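Local coordinates for protein bromoperoxidase A1 (Streptomyces aureofaciens, PDB 1A8Q) that halogenates organic substrates with peroxide and without a heme cofactor, brominating as well as chlorinating, and may chlorinate in 7-chlorotetracycline biosynthesis, at residues D7-F12 with H59-W64; P29-A34 with W181-A186; R55-S60 with M185-E190; D65-D70 with V193-A198. One frame throughout, in Å; residues are numbered along the deposited sequence.

Interaction 1: D7-F12 with H59-W64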
loop_
_atom_site.group_PDB
_atom_site.type_symbol
_atom_site.label_atom_id
_atom_site.label_comp_id
_atom_site.label_asym_id
_atom_site.label_seq_id
_atom_site.Cartn_x
_atom_site.Cartn_y
_atom_site.Cartn_z
ATOM N N ASP A 7 -0.285 -13.686 17.840
ATOM C CA ASP A 7 0.801 -13.318 18.726
ATOM C C ASP A 7 0.399 -12.347 19.831
ATOM O O ASP A 7 1.302 -11.862 20.537
ATOM C CB ASP A 7 1.896 -12.551 17.973
ATOM C CG ASP A 7 2.521 -13.359 16.860
ATOM O OD1 ASP A 7 2.824 -14.541 17.112
ATOM O OD2 ASP A 7 2.700 -12.771 15.771
ATOM N N GLY A 8 -0.861 -11.956 19.894
ATOM C CA GLY A 8 -1.303 -11.049 20.947
ATOM C C GLY A 8 -1.157 -9.591 20.542
ATOM O O GLY A 8 -1.359 -8.705 21.389
ATOM N N VAL A 9 -0.901 -9.327 19.272
ATOM C CA VAL A 9 -0.741 -7.943 18.810
ATOM C C VAL A 9 -2.123 -7.364 18.546
ATOM O O VAL A 9 -2.967 -8.119 18.060
ATOM C CB VAL A 9 0.138 -7.903 17.557
ATOM C CG1 VAL A 9 0.160 -6.551 16.874
ATOM C CG2 VAL A 9 1.578 -8.224 18.007
ATOM N N GLU A 10 -2.353 -6.093 18.847
ATOM C CA GLU A 10 -3.690 -5.541 18.556
ATOM C C GLU A 10 -3.637 -4.762 17.253
ATOM O O GLU A 10 -2.923 -3.766 17.120
ATOM C CB GLU A 10 -4.102 -4.624 19.723
ATOM C CG GLU A 10 -4.372 -5.438 20.979
ATOM C CD GLU A 10 -4.852 -4.569 22.132
ATOM O OE1 GLU A 10 -4.276 -3.496 22.353
ATOM O OE2 GLU A 10 -5.842 -4.974 22.770
ATOM N N ILE A 11 -4.421 -5.210 16.263
ATOM C CA ILE A 11 -4.445 -4.514 14.970
ATOM C C ILE A 11 -5.720 -3.677 14.934
ATOM O O ILE A 11 -6.820 -4.238 15.050
ATOM C CB ILE A 11 -4.452 -5.539 13.828
ATOM C CG1 ILE A 11 -3.085 -6.274 13.762
ATOM C CG2 ILE A 11 -4.708 -4.905 12.447
ATOM C CD1 ILE A 11 -1.886 -5.390 13.519
ATOM N N PHE A 12 -5.541 -2.370 14.816
ATOM C CA PHE A 12 -6.726 -1.482 14.798
ATOM C C PHE A 12 -7.308 -1.469 13.394
ATOM O O PHE A 12 -6.523 -1.429 12.442
ATOM C CB PHE A 12 -6.277 -0.046 15.146
ATOM C CG PHE A 12 -7.457 0.919 15.199
ATOM C CD1 PHE A 12 -8.216 1.014 16.359
ATOM C CD2 PHE A 12 -7.742 1.699 14.107
ATOM C CE1 PHE A 12 -9.284 1.916 16.389
ATOM C CE2 PHE A 12 -8.830 2.578 14.138
ATOM C CZ PHE A 12 -9.590 2.670 15.283
ATOM N N HIS A 59 -3.067 3.232 15.173
ATOM C CA HIS A 59 -3.492 2.858 16.507
ATOM C C HIS A 59 -3.259 1.383 16.790
ATOM O O HIS A 59 -3.785 0.864 17.794
ATOM C CB HIS A 59 -5.007 3.096 16.694
ATOM C CG HIS A 59 -5.339 4.558 16.755
ATOM N ND1 HIS A 59 -4.915 5.416 17.719
ATOM C CD2 HIS A 59 -6.125 5.259 15.899
ATOM C CE1 HIS A 59 -5.375 6.639 17.473
ATOM N NE2 HIS A 59 -6.117 6.541 16.383
ATOM N N SER A 60 -2.449 0.711 15.952
ATOM C CA SER A 60 -2.146 -0.684 16.301
ATOM C C SER A 60 -1.000 -0.753 17.329
ATOM O O SER A 60 -0.349 0.260 17.566
ATOM C CB SER A 60 -1.665 -1.453 15.048
ATOM O OG SER A 60 -2.797 -1.607 14.197
ATOM N N THR A 61 -0.793 -1.908 17.927
ATOM C CA THR A 61 0.293 -1.969 18.967
ATOM C C THR A 61 1.589 -1.436 18.443
ATOM O O THR A 61 2.080 -1.802 17.374
ATOM C CB THR A 61 0.456 -3.429 19.415
ATOM O OG1 THR A 61 -0.777 -3.985 19.815
ATOM C CG2 THR A 61 1.428 -3.548 20.609
ATOM N N PRO A 62 2.314 -0.590 19.201
ATOM C CA PRO A 62 3.602 -0.073 18.831
ATOM C C PRO A 62 4.673 -1.136 19.106
ATOM O O PRO A 62 5.425 -1.088 20.083
ATOM C CB PRO A 62 3.805 1.143 19.759
ATOM C CG PRO A 62 2.938 0.873 20.940
ATOM C CD PRO A 62 1.761 0.037 20.438
ATOM N N VAL A 63 4.716 -2.159 18.250
ATOM C CA VAL A 63 5.618 -3.295 18.409
ATOM C C VAL A 63 7.043 -2.969 18.019
ATOM O O VAL A 63 7.333 -2.072 17.239
ATOM C CB VAL A 63 5.175 -4.535 17.595
ATOM C CG1 VAL A 63 3.798 -5.035 18.002
ATOM C CG2 VAL A 63 5.180 -4.221 16.095
ATOM N N TRP A 64 7.938 -3.837 18.577
ATOM C CA TRP A 64 9.338 -3.754 18.201
ATOM C C TRP A 64 9.620 -4.652 16.962
ATOM O O TRP A 64 10.458 -4.241 16.165
ATOM C CB TRP A 64 10.207 -4.339 19.362
ATOM C CG TRP A 64 11.660 -4.429 18.990
ATOM C CD1 TRP A 64 12.357 -5.601 18.841
ATOM C CD2 TRP A 64 12.530 -3.373 18.628
ATOM N NE1 TRP A 64 13.638 -5.322 18.411
ATOM C CE2 TRP A 64 13.771 -3.964 18.268
ATOM C CE3 TRP A 64 12.466 -1.978 18.579
ATOM C CZ2 TRP A 64 14.864 -3.213 17.863
ATOM C CZ3 TRP A 64 13.539 -1.218 18.177
ATOM C CH2 TRP A 64 14.756 -1.851 17.855
HETATM O O HOH W 1 -1.575 -3.503 22.322
#
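Residues 9-12 and 59-63 run nearly antiparallel, their end-to-end directions 161° apart, and the backbones come closest where the CA of Ile-11 lies 4.7 Å from the CA of Ser-60. Thr-61 holds both the N and the O of Glu-10: the N of Thr-61 donates to the O of Glu-10 (2.9 Å), in the plane of that carbonyl, while the N of Glu-10 donates to OG1 of Thr-61 at 2.8 Å. The second bond depends on the side chain, whose OG1 stands anti to the carbonyl carbon (chi1 -53°), beside its own backbone N. A water bridges the same OG1 to the carboxylate oxygen OE1 of Glu-10, so the hydroxyl is tied to both the backbone and the side chain of one residue. Two residues on, the N of Phe-12 donates to OG of Ser-60 (2.9 Å), and that OG is also hydrogen-bonded to the O of Asp-53. Strand 10-16 belongs to the antiparallel start of the alpha/beta hydrolase sheet, between strands 2-4 and 48-52; here the loop leaving strand 48-52 stays alongside it, with hydroxyls in place of two backbone acceptors. At one end of the contact, CB of His-59 sits over the face of the Phe-12 ring, 4.0 Å from its centroid. The imidazole turns its edge to that face in a T-shaped pair, planes at 64°. At the other end the chemistry is apolar, CG2 of Val-9 meeting CG1 of Val-63 at 3.9 Å, and Arg-55 packs on both valines.

Interaction 2: P29-A34 with W181-A186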
loop_
_atom_site.group_PDB
_atom_site.type_symbol
_atom_site.label_atom_id
_atom_site.label_comp_id
_atom_site.label_asym_id
_atom_site.label_seq_id
_atom_site.Cartn_x
_atom_site.Cartn_y
_atom_site.Cartn_z
ATOM N N PRO A 29 4.734 5.789 5.221
ATOM C CA PRO A 29 4.662 5.398 6.622
ATOM C C PRO A 29 3.324 5.755 7.260
ATOM O O PRO A 29 3.239 6.380 8.341
ATOM C CB PRO A 29 5.722 6.389 7.165
ATOM C CG PRO A 29 5.506 7.650 6.381
ATOM C CD PRO A 29 4.984 7.231 5.026
ATOM N N LEU A 30 2.246 5.418 6.563
ATOM C CA LEU A 30 0.916 5.922 6.940
ATOM C C LEU A 30 0.122 4.907 7.693
ATOM O O LEU A 30 0.664 4.149 8.501
ATOM C CB LEU A 30 0.254 6.366 5.610
ATOM C CG LEU A 30 1.092 7.297 4.743
ATOM C CD1 LEU A 30 0.289 7.637 3.474
ATOM C CD2 LEU A 30 1.477 8.579 5.480
ATOM N N ASN A 31 -1.213 4.938 7.524
ATOM C CA ASN A 31 -2.060 4.029 8.251
ATOM C C ASN A 31 -3.427 4.013 7.540
ATOM O O ASN A 31 -3.452 4.594 6.459
ATOM C CB ASN A 31 -2.177 4.364 9.744
ATOM C CG ASN A 31 -2.703 5.759 10.013
ATOM O OD1 ASN A 31 -3.834 6.062 9.624
ATOM N ND2 ASN A 31 -1.975 6.641 10.723
ATOM N N GLY A 32 -4.413 3.338 8.068
ATOM C CA GLY A 32 -5.692 3.216 7.374
ATOM C C GLY A 32 -6.398 4.528 7.131
ATOM O O GLY A 32 -7.248 4.606 6.215
ATOM N N ASP A 33 -6.029 5.620 7.834
ATOM C CA ASP A 33 -6.619 6.914 7.473
ATOM C C ASP A 33 -6.248 7.377 6.084
ATOM O O ASP A 33 -6.891 8.281 5.523
ATOM C CB ASP A 33 -6.132 8.027 8.428
ATOM C CG ASP A 33 -6.858 7.994 9.759
ATOM O OD1 ASP A 33 -7.868 7.293 9.835
ATOM O OD2 ASP A 33 -6.376 8.637 10.741
ATOM N N ALA A 34 -5.223 6.829 5.414
ATOM C CA ALA A 34 -4.833 7.119 4.060
ATOM C C ALA A 34 -5.886 6.610 3.062
ATOM O O ALA A 34 -5.670 6.918 1.889
ATOM C CB ALA A 34 -3.502 6.469 3.669
ATOM N N TRP A 181 2.356 14.095 7.339
ATOM C CA TRP A 181 3.147 14.182 8.597
ATOM C C TRP A 181 2.361 13.656 9.777
ATOM O O TRP A 181 2.888 12.895 10.595
ATOM C CB TRP A 181 3.562 15.635 8.798
ATOM C CG TRP A 181 4.238 15.920 10.117
ATOM C CD1 TRP A 181 5.535 15.738 10.442
ATOM C CD2 TRP A 181 3.562 16.435 11.265
ATOM N NE1 TRP A 181 5.723 16.144 11.778
ATOM C CE2 TRP A 181 4.531 16.581 12.275
ATOM C CE3 TRP A 181 2.254 16.827 11.539
ATOM C CZ2 TRP A 181 4.222 17.068 13.540
ATOM C CZ3 TRP A 181 1.951 17.336 12.793
ATOM C CH2 TRP A 181 2.935 17.427 13.809
ATOM N N TYR A 182 1.096 14.039 9.933
ATOM C CA TYR A 182 0.258 13.610 11.061
ATOM C C TYR A 182 0.131 12.100 11.135
ATOM O O TYR A 182 0.217 11.505 12.222
ATOM C CB TYR A 182 -1.141 14.248 10.843
ATOM C CG TYR A 182 -2.205 13.843 11.828
ATOM C CD1 TYR A 182 -3.054 12.776 11.579
ATOM C CD2 TYR A 182 -2.419 14.623 12.974
ATOM C CE1 TYR A 182 -4.045 12.409 12.464
ATOM C CE2 TYR A 182 -3.438 14.280 13.845
ATOM C CZ TYR A 182 -4.258 13.212 13.571
ATOM O OH TYR A 182 -5.254 12.824 14.437
ATOM N N MET A 183 -0.110 11.417 9.996
ATOM C CA MET A 183 -0.178 9.979 9.990
ATOM C C MET A 183 1.211 9.362 10.325
ATOM O O MET A 183 1.214 8.362 11.052
ATOM C CB MET A 183 -0.652 9.457 8.590
ATOM C CG MET A 183 -2.144 9.876 8.466
ATOM S SD MET A 183 -2.751 9.130 6.892
ATOM C CE MET A 183 -2.231 10.418 5.789
ATOM N N ALA A 184 2.245 9.932 9.769
ATOM C CA ALA A 184 3.602 9.347 9.979
ATOM C C ALA A 184 4.064 9.473 11.411
ATOM O O ALA A 184 4.790 8.583 11.898
ATOM C CB ALA A 184 4.543 10.065 9.029
ATOM N N MET A 185 3.547 10.453 12.181
ATOM C CA MET A 185 4.016 10.614 13.571
ATOM C C MET A 185 3.498 9.486 14.410
ATOM O O MET A 185 3.989 9.254 15.535
ATOM C CB MET A 185 3.558 11.986 14.112
ATOM C CG MET A 185 4.347 13.121 13.441
ATOM S SD MET A 185 6.132 13.039 13.807
ATOM C CE MET A 185 6.011 13.446 15.557
ATOM N N ALA A 186 2.521 8.677 13.974
ATOM C CA ALA A 186 2.027 7.564 14.747
ATOM C C ALA A 186 2.823 6.287 14.462
ATOM O O ALA A 186 2.529 5.284 15.135
ATOM C CB ALA A 186 0.553 7.276 14.419
HETATM O O HOH W 2 1.101 5.587 11.024
#
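The loop that follows strand 21-25 of the alpha/beta hydrolase core meets the C-terminal part of helix 174-184 here, with Met-183 reaching into the loop and Ala-184 against Pro-29. The Met-183 side chain runs out extended to SD, which is anti to CA (chi2 -175°), and the sulfur comes to rest 3.7 Å from the N of Ala-34 and against CB of Asp-33. Nearer the helix, CB of Met-183 is touched by CD2 of Leu-30 at 3.9 Å and by the amide nitrogen ND2 of Asn-31 at 3.8 Å. That amide is held by an Asx turn, in which OD1 of Asn-31 accepts from the N of Asp-33 (2.9 Å) in the plane of the side-chain carbonyl. A water completes the polar part: it donates to the O of Leu-30 and to the O of Met-183, and accepts from ND2 of Asn-31. Beside it, Pro-29, which follows a cis peptide bond, lays CG against CB of Ala-184 (3.7 Å), and its O receives a CA-H...O contact from Ala-184. Leu-30 lies close to the charge-relay residues, its side chain about 7 Å from that of His-252 and about 8 Å from that of Ser-94. Trp-155 of helix 137-162 packs on both Pro-29 and Ala-184, Phe-162 of the same helix touches Leu-30, and Asp-33 forms a salt bridge to Lys-14 of strand 10-16.

Interaction 3: R55-S60 with M185-E190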
loop_
_atom_site.group_PDB
_atom_site.type_symbol
_atom_site.label_atom_id
_atom_site.label_comp_id
_atom_site.label_asym_id
_atom_site.label_seq_id
_atom_site.Cartn_x
_atom_site.Cartn_y
_atom_site.Cartn_z
ATOM N N ARG A 55 0.896 -3.331 11.962
ATOM C CA ARG A 55 1.549 -3.340 13.292
ATOM C C ARG A 55 2.517 -2.183 13.352
ATOM O O ARG A 55 3.231 -1.823 12.433
ATOM C CB ARG A 55 2.275 -4.680 13.514
ATOM C CG ARG A 55 3.402 -4.869 12.492
ATOM C CD ARG A 55 3.788 -6.341 12.418
ATOM N NE ARG A 55 4.371 -6.880 13.627
ATOM C CZ ARG A 55 3.879 -7.809 14.440
ATOM N NH1 ARG A 55 2.739 -8.449 14.345
ATOM N NH2 ARG A 55 4.626 -8.150 15.500
ATOM N N GLY A 56 2.540 -1.490 14.554
ATOM C CA GLY A 56 3.461 -0.355 14.641
ATOM C C GLY A 56 3.094 0.909 13.888
ATOM O O GLY A 56 3.907 1.821 13.786
ATOM N N HIS A 57 1.847 1.033 13.397
ATOM C CA HIS A 57 1.406 2.207 12.670
ATOM C C HIS A 57 0.017 2.578 13.252
ATOM O O HIS A 57 -0.664 1.694 13.789
ATOM C CB HIS A 57 1.231 1.903 11.156
ATOM C CG HIS A 57 2.498 1.540 10.412
ATOM N ND1 HIS A 57 3.229 0.392 10.649
ATOM C CD2 HIS A 57 3.121 2.211 9.419
ATOM C CE1 HIS A 57 4.289 0.375 9.867
ATOM N NE2 HIS A 57 4.264 1.480 9.123
ATOM N N GLY A 58 -0.321 3.829 13.084
ATOM C CA GLY A 58 -1.673 4.275 13.481
ATOM C C GLY A 58 -1.969 3.933 14.925
ATOM O O GLY A 58 -1.203 4.329 15.817
ATOM N N HIS A 59 -3.067 3.232 15.173
ATOM C CA HIS A 59 -3.492 2.858 16.507
ATOM C C HIS A 59 -3.259 1.383 16.790
ATOM O O HIS A 59 -3.785 0.864 17.794
ATOM C CB HIS A 59 -5.007 3.096 16.694
ATOM C CG HIS A 59 -5.339 4.558 16.755
ATOM N ND1 HIS A 59 -4.915 5.416 17.719
ATOM C CD2 HIS A 59 -6.125 5.259 15.899
ATOM C CE1 HIS A 59 -5.375 6.639 17.473
ATOM N NE2 HIS A 59 -6.117 6.541 16.383
ATOM N N SER A 60 -2.449 0.711 15.952
ATOM C CA SER A 60 -2.146 -0.684 16.301
ATOM C C SER A 60 -1.000 -0.753 17.329
ATOM O O SER A 60 -0.349 0.260 17.566
ATOM C CB SER A 60 -1.665 -1.453 15.048
ATOM O OG SER A 60 -2.797 -1.607 14.197
ATOM N N MET A 185 3.547 10.453 12.181
ATOM C CA MET A 185 4.016 10.614 13.571
ATOM C C MET A 185 3.498 9.486 14.410
ATOM O O MET A 185 3.989 9.254 15.535
ATOM C CB MET A 185 3.558 11.986 14.112
ATOM C CG MET A 185 4.347 13.121 13.441
ATOM S SD MET A 185 6.132 13.039 13.807
ATOM C CE MET A 185 6.011 13.446 15.557
ATOM N N ALA A 186 2.521 8.677 13.974
ATOM C CA ALA A 186 2.027 7.564 14.747
ATOM C C ALA A 186 2.823 6.287 14.462
ATOM O O ALA A 186 2.529 5.284 15.135
ATOM C CB ALA A 186 0.553 7.276 14.419
ATOM N N GLN A 187 3.783 6.348 13.541
ATOM C CA GLN A 187 4.528 5.097 13.282
ATOM C C GLN A 187 5.721 4.952 14.258
ATOM O O GLN A 187 6.383 5.961 14.486
ATOM C CB GLN A 187 5.062 5.213 11.871
ATOM C CG GLN A 187 5.851 3.978 11.386
ATOM C CD GLN A 187 6.583 4.244 10.092
ATOM O OE1 GLN A 187 6.438 3.488 9.066
ATOM N NE2 GLN A 187 7.415 5.241 10.055
ATOM N N THR A 188 6.008 3.720 14.660
ATOM C CA THR A 188 7.202 3.580 15.526
ATOM C C THR A 188 8.433 3.924 14.726
ATOM O O THR A 188 8.549 3.742 13.499
ATOM C CB THR A 188 7.366 2.158 16.067
ATOM O OG1 THR A 188 7.537 1.294 14.925
ATOM C CG2 THR A 188 6.145 1.734 16.863
ATOM N N ILE A 189 9.528 4.328 15.424
ATOM C CA ILE A 189 10.754 4.640 14.673
ATOM C C ILE A 189 11.369 3.363 14.093
ATOM O O ILE A 189 11.851 3.428 12.961
ATOM C CB ILE A 189 11.793 5.362 15.580
ATOM C CG1 ILE A 189 12.901 5.945 14.694
ATOM C CG2 ILE A 189 12.246 4.400 16.676
ATOM C CD1 ILE A 189 13.851 6.890 15.462
ATOM N N GLU A 190 11.173 2.220 14.739
ATOM C CA GLU A 190 11.744 0.955 14.255
ATOM C C GLU A 190 10.946 0.510 13.031
ATOM O O GLU A 190 11.550 0.013 12.080
ATOM C CB GLU A 190 11.676 -0.084 15.363
ATOM C CG GLU A 190 12.304 -1.442 15.000
ATOM C CD GLU A 190 13.764 -1.420 14.679
ATOM O OE1 GLU A 190 14.448 -0.368 14.664
ATOM O OE2 GLU A 190 14.267 -2.524 14.312
HETATM O O HOH W 3 3.070 2.922 16.698
#
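One direct hydrogen bond joins the two backbones: the N of Thr-188 donates to the O of Gly-56 (3.0 Å), tilted 15° from the carbonyl plane. The CA of Gln-187 adds a CA-H...O contact to the same oxygen, so Gly-56 O is approached by two successive residues. The packing contacts centre on His-57 and Gln-187, whose side chains lie side by side and point the same way. CG of Gln-187, anti to its backbone N (chi1 -179°), sits over one face of the imidazole, offset toward the rim and 4.0 Å from the ring centroid. Beyond it OE1 of Gln-187 comes 3.0 Å from NE2 of His-57, with the ring and amide planes 72° apart. The contact joins the loop after strand 48-52 to the link between helices 174-184 and 189-201, in the helical region that covers the core sheet of an alpha/beta hydrolase. Thr-188 is the N-cap of helix 189-201: its OG1 caps the N of Gly-191 and is also hydrogen-bonded to OH of Tyr-67. Bonds within the 55-60 loop fix the other partner. ND1 of His-57 donates to the O of Arg-55 (2.8 Å), which lies in the ring plane, although the donor stands above the plane of that carbonyl. A type II' turn from His-57 to Ser-60 follows, and at its second position the O of Gly-58 meets CB of Ala-186 at 3.7 Å.

Interaction 4: D65-D70 with V193-A198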
loop_
_atom_site.group_PDB
_atom_site.type_symbol
_atom_site.label_atom_id
_atom_site.label_comp_id
_atom_site.label_asym_id
_atom_site.label_seq_id
_atom_site.Cartn_x
_atom_site.Cartn_y
_atom_site.Cartn_z
ATOM N N ASP A 65 8.986 -5.809 16.981
ATOM C CA ASP A 65 9.456 -6.813 16.011
ATOM C C ASP A 65 8.401 -7.132 14.963
ATOM O O ASP A 65 7.274 -6.665 15.046
ATOM C CB ASP A 65 9.725 -8.138 16.774
ATOM C CG ASP A 65 8.774 -8.327 17.914
ATOM O OD1 ASP A 65 7.529 -8.354 17.804
ATOM O OD2 ASP A 65 9.319 -8.407 19.064
ATOM N N GLY A 66 8.850 -7.990 14.033
ATOM C CA GLY A 66 7.881 -8.433 13.025
ATOM C C GLY A 66 7.674 -7.475 11.885
ATOM O O GLY A 66 6.621 -7.597 11.204
ATOM N N TYR A 67 8.606 -6.589 11.570
ATOM C CA TYR A 67 8.458 -5.687 10.422
ATOM C C TYR A 67 9.017 -6.385 9.165
ATOM O O TYR A 67 10.061 -5.998 8.632
ATOM C CB TYR A 67 9.191 -4.378 10.704
ATOM C CG TYR A 67 8.502 -3.573 11.807
ATOM C CD1 TYR A 67 7.254 -2.985 11.588
ATOM C CD2 TYR A 67 9.122 -3.388 13.032
ATOM C CE1 TYR A 67 6.608 -2.285 12.593
ATOM C CE2 TYR A 67 8.511 -2.644 14.041
ATOM C CZ TYR A 67 7.265 -2.111 13.821
ATOM O OH TYR A 67 6.649 -1.359 14.805
ATOM N N ASP A 68 8.287 -7.427 8.737
ATOM C CA ASP A 68 8.691 -8.202 7.555
ATOM C C ASP A 68 7.399 -8.652 6.864
ATOM O O ASP A 68 6.359 -8.789 7.520
ATOM C CB ASP A 68 9.518 -9.418 7.959
ATOM C CG ASP A 68 8.779 -10.384 8.844
ATOM O OD1 ASP A 68 8.111 -11.283 8.316
ATOM O OD2 ASP A 68 8.810 -10.281 10.085
ATOM N N PHE A 69 7.498 -8.962 5.573
ATOM C CA PHE A 69 6.248 -9.280 4.853
ATOM C C PHE A 69 5.545 -10.529 5.288
ATOM O O PHE A 69 4.326 -10.635 5.092
ATOM C CB PHE A 69 6.511 -9.258 3.325
ATOM C CG PHE A 69 6.692 -7.828 2.864
ATOM C CD1 PHE A 69 5.582 -7.030 2.767
ATOM C CD2 PHE A 69 7.941 -7.321 2.554
ATOM C CE1 PHE A 69 5.721 -5.716 2.330
ATOM C CE2 PHE A 69 8.061 -6.012 2.101
ATOM C CZ PHE A 69 6.955 -5.185 2.019
ATOM N N ASP A 70 6.257 -11.592 5.728
ATOM C CA ASP A 70 5.561 -12.780 6.208
ATOM C C ASP A 70 4.684 -12.444 7.428
ATOM O O ASP A 70 3.543 -12.862 7.523
ATOM C CB ASP A 70 6.615 -13.814 6.636
ATOM C CG ASP A 70 7.265 -14.492 5.442
ATOM O OD1 ASP A 70 6.773 -14.468 4.305
ATOM O OD2 ASP A 70 8.333 -15.119 5.692
ATOM N N VAL A 193 12.261 2.573 9.976
ATOM C CA VAL A 193 13.480 2.057 9.312
ATOM C C VAL A 193 13.397 0.627 8.844
ATOM O O VAL A 193 13.807 0.335 7.697
ATOM C CB VAL A 193 14.686 2.175 10.298
ATOM C CG1 VAL A 193 14.877 3.635 10.712
ATOM C CG2 VAL A 193 14.536 1.290 11.500
ATOM N N ARG A 194 12.790 -0.329 9.545
ATOM C CA ARG A 194 12.791 -1.718 9.131
ATOM C C ARG A 194 11.904 -1.919 7.897
ATOM O O ARG A 194 12.192 -2.825 7.095
ATOM C CB ARG A 194 12.229 -2.662 10.201
ATOM C CG ARG A 194 13.114 -2.817 11.432
ATOM C CD ARG A 194 14.150 -3.933 11.160
ATOM N NE ARG A 194 15.159 -3.407 10.244
ATOM C CZ ARG A 194 16.159 -2.620 10.639
ATOM N NH1 ARG A 194 16.235 -2.305 11.929
ATOM N NH2 ARG A 194 17.079 -2.152 9.787
ATOM N N CYS A 195 10.840 -1.093 7.798
ATOM C CA CYS A 195 10.032 -1.267 6.569
ATOM C C CYS A 195 10.843 -0.897 5.339
ATOM O O CYS A 195 10.561 -1.500 4.264
ATOM C CB CYS A 195 8.812 -0.324 6.621
ATOM S SG CYS A 195 7.512 -1.049 7.677
ATOM N N VAL A 196 11.772 0.040 5.381
ATOM C CA VAL A 196 12.592 0.373 4.225
ATOM C C VAL A 196 13.383 -0.852 3.756
ATOM O O VAL A 196 13.413 -1.163 2.554
ATOM C CB VAL A 196 13.573 1.517 4.527
ATOM C CG1 VAL A 196 14.391 1.863 3.283
ATOM C CG2 VAL A 196 12.738 2.737 4.954
ATOM N N ASP A 197 14.037 -1.528 4.684
ATOM C CA ASP A 197 14.786 -2.748 4.362
ATOM C C ASP A 197 13.832 -3.763 3.721
ATOM O O ASP A 197 14.206 -4.454 2.769
ATOM C CB ASP A 197 15.415 -3.407 5.583
ATOM C CG ASP A 197 16.656 -2.684 6.081
ATOM O OD1 ASP A 197 17.272 -1.927 5.342
ATOM O OD2 ASP A 197 17.028 -2.877 7.261
ATOM N N ALA A 198 12.641 -3.903 4.313
ATOM C CA ALA A 198 11.738 -4.889 3.732
ATOM C C ALA A 198 11.285 -4.447 2.344
ATOM O O ALA A 198 11.247 -5.332 1.468
ATOM C CB ALA A 198 10.525 -5.106 4.633
HETATM O O HOH W 4 12.449 -6.124 7.784
#
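Tyr-67 and Arg-194 touch through their CB atoms, 3.5 Å apart, with the two side chains crossing at about a right angle. From there they part: the phenol leads away from the helix, and the arginine chain, bent at chi2 and chi3, leads away from Tyr-67. SG of Cys-195 lies obliquely to the tyrosine ring, 4.4 Å from CD1, in a loose sulfur-aromatic contact. The second aromatic, Phe-69, presents its edge to Ala-198. CE2 lies 3.6 Å from CB of Ala-198, and the O of Ala-198 sits in the ring plane, 3.3 Å from the same CE2. This edge-on approach places the carbonyl oxygen at the rim, where the C-H groups are expected to be slightly positive. A water adds a polar link, donating to the O of Tyr-67 and weakly to the O of Arg-194.

Beyond this shell, NH2 of Arg-194 makes a salt bridge to OD2 of Asp-197, 2.6 Å long and nearly straight at 175°, with the oxygen in the guanidinium plane; NH1 pairs with Glu-190, so the group is held between two acids of its own helix. Tyr-67 is anchored at its far end, where OH is hydrogen-bonded to Val-63 O. Its backbone forms an inverse gamma turn, and Asp-68 next to it is the N-cap of helix 69-82. The contact thus sets the start of helix 69-82, which follows core strand 48-52, against helix 189-201, whose Val-193 and Val-196 pack on helix 137-162.

In the fold
Interactions 2 and 4 are buried, whereas interactions 1 and 3 are only partly so. Interactions 3, 1 and 4 take successive segments of the connection from strand 48-52 to helix 69-82: its turn is shared by interactions 1 and 3 through His-59 and Ser-60, and Thr-188 and Tyr-67 join 3 to 4. Interactions 2 and 3 share Met-185 and Ala-186, near the junction of two successive helices, their centres 8 Å apart. Direct hydrogen bonds carry interaction 1, beside the sheet, and one backbone bond supports interaction 3. In interactions 2 and 4, where helices meet loops, apolar contacts dominate and the polar bridges across the segments pass through water.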